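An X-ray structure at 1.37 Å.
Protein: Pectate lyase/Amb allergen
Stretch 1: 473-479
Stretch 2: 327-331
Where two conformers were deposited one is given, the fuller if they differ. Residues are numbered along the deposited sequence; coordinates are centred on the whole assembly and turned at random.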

# COMPACT_ATOMS: atom_id res chain seq x y z
N ARG A 473 17.45 19.34 0.19
CA ARG A 473 16.48 20.43 0.13
C ARG A 473 15.13 19.89 -0.36
O ARG A 473 14.10 20.10 0.26
CB ARG A 473 16.94 21.54 -0.82
CG ARG A 473 18.08 22.44 -0.33
CD ARG A 473 18.47 23.44 -1.44
NE ARG A 473 19.56 24.35 -1.05
CZ ARG A 473 20.08 25.28 -1.85
NH1 ARG A 473 19.62 25.44 -3.09
N ILE A 474 15.17 19.20 -1.50
CA ILE A 474 13.95 18.69 -2.12
C ILE A 474 13.25 17.65 -1.23
O ILE A 474 12.04 17.70 -1.06
CB ILE A 474 14.22 18.15 -3.53
CG1 ILE A 474 14.46 19.34 -4.48
CG2 ILE A 474 13.08 17.26 -4.02
CD1 ILE A 474 14.78 18.96 -5.92
N THR A 475 14.02 16.73 -0.64
CA THR A 475 13.43 15.76 0.27
C THR A 475 12.66 16.45 1.41
O THR A 475 11.57 16.01 1.79
CB THR A 475 14.51 14.81 0.82
OG1 THR A 475 15.10 14.10 -0.28
CG2 THR A 475 13.91 13.84 1.83
N ALA A 476 13.23 17.53 1.94
CA ALA A 476 12.61 18.25 3.03
C ALA A 476 11.40 19.09 2.63
O ALA A 476 10.49 19.26 3.44
CB ALA A 476 13.63 19.12 3.74
N ARG A 477 11.38 19.63 1.41
CA ARG A 477 10.44 20.71 1.08
C ARG A 477 9.35 20.36 0.07
O ARG A 477 8.37 21.10 -0.06
CB ARG A 477 11.23 21.93 0.58
CG ARG A 477 11.61 21.84 -0.89
CD ARG A 477 12.80 22.70 -1.25
NE ARG A 477 13.01 22.65 -2.70
CZ ARG A 477 14.01 23.23 -3.35
NH1 ARG A 477 14.95 23.91 -2.69
NH2 ARG A 477 14.08 23.13 -4.67
N ALA A 478 9.52 19.27 -0.68
CA ALA A 478 8.62 18.98 -1.79
C ALA A 478 7.33 18.30 -1.37
O ALA A 478 7.27 17.63 -0.33
CB ALA A 478 9.33 18.13 -2.83
N GLY A 479 6.30 18.45 -2.19
CA GLY A 479 5.08 17.66 -2.04
C GLY A 479 3.94 18.33 -1.29
O GLY A 479 3.97 19.52 -0.93
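Stretch 2, residues 327-331: HGNHF

Residues 327-331 lie across the last turn of a helix that ends at Arg477, with Ala478 the first residue to leave helical phi/psi. The segment passes through a turn at Gly328 (phi/psi 73/15), where positive phi favours glycine, and becomes extended, entering a strand at His330 and Phe331. It crosses the helix rather than running along it; the nearest CA atoms are Asn329 with Ala478 at 6.6 Å and Ile474 with His330 at 6.4 Å.

Most of the contact is nonpolar packing, centred on Ile474, whose CA-to-CB bond points toward the strand segment. With chi1 m and chi2 t, its CD1 arm extends out from the helix toward the backbone of stretch 2, so that Ile474 CD1 lies 3.9 Å from Gly328 C and 3.8 Å from Asn329 O, while Ile474 CG2 meets His330 CB at 3.7 Å. A branched aliphatic residue suits this buried site because its separate methyls can touch successive residues. Ala478 also points inward, its CB 4.1 Å from Gly328 O. Asn329 turns its side chain away, satisfying its amide elsewhere in the structure, and so offers mainly backbone to Ile474. His330, chi1 t, points toward the helix; its CE1 lies 3.9 Å from Thr475 OG1, a van der Waals approach.

No direct hydrogen bond joins the two stretches; water supplies the polar links. One water donates to Gly328 O and accepts from Arg477 NE, both at 2.7 Å. The long arginine side chain leaves its CB sideways yet brings its end nearer, placing NH2 4.4 Å from Gly328 CA, at the guanidinium edge. A second, looser bridge has a water 3.3 Å from His330 ND1 and donating a weak bond to Thr475 O at 3.4 Å.

Within the helix end, Ala478 N donates to Ile474 O at 3.0 Å, holding the final turn beneath Gly328.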

# COMPACT_ATOMS: atom_id res chain seq x y z
N HIS A 327 10.27 21.23 -12.43
CA HIS A 327 11.35 21.67 -11.56
C HIS A 327 11.04 21.48 -10.09
O HIS A 327 9.89 21.60 -9.66
CB HIS A 327 11.82 23.11 -11.86
CG HIS A 327 10.88 24.19 -11.43
ND1 HIS A 327 10.89 24.72 -10.16
CD2 HIS A 327 9.93 24.88 -12.12
CE1 HIS A 327 9.99 25.70 -10.08
NE2 HIS A 327 9.39 25.80 -11.26
N GLY A 328 12.09 21.19 -9.32
CA GLY A 328 11.97 21.07 -7.88
C GLY A 328 11.25 19.82 -7.43
O GLY A 328 10.83 19.71 -6.28
N ASN A 329 11.08 18.84 -8.33
CA ASN A 329 10.35 17.64 -7.97
C ASN A 329 11.25 16.56 -7.41
O ASN A 329 12.45 16.50 -7.74
CB ASN A 329 9.60 17.08 -9.18
CG ASN A 329 8.65 18.09 -9.81
OD1 ASN A 329 7.62 18.43 -9.23
ND2 ASN A 329 8.99 18.57 -11.00
N HIS A 330 10.67 15.72 -6.56
CA HIS A 330 11.30 14.49 -6.10
C HIS A 330 10.68 13.36 -6.92
O HIS A 330 9.48 13.11 -6.84
CB HIS A 330 11.00 14.31 -4.61
CG HIS A 330 11.83 13.25 -3.94
ND1 HIS A 330 11.63 12.92 -2.62
CD2 HIS A 330 12.87 12.49 -4.37
CE1 HIS A 330 12.50 11.98 -2.27
NE2 HIS A 330 13.26 11.70 -3.32
N PHE A 331 11.51 12.71 -7.75
CA PHE A 331 11.10 11.58 -8.58
C PHE A 331 11.66 10.33 -7.90
O PHE A 331 12.82 9.95 -8.15
CB PHE A 331 11.72 11.70 -9.98
CG PHE A 331 11.26 12.91 -10.78
CD1 PHE A 331 9.90 13.25 -10.93
CD2 PHE A 331 12.20 13.68 -11.45
CE1 PHE A 331 9.53 14.33 -11.72
CE2 PHE A 331 11.83 14.76 -12.25
CZ PHE A 331 10.49 15.08 -12.40
O HOH W 1 11.18 21.84 -4.58
O HOH W 2 10.23 13.27 0.30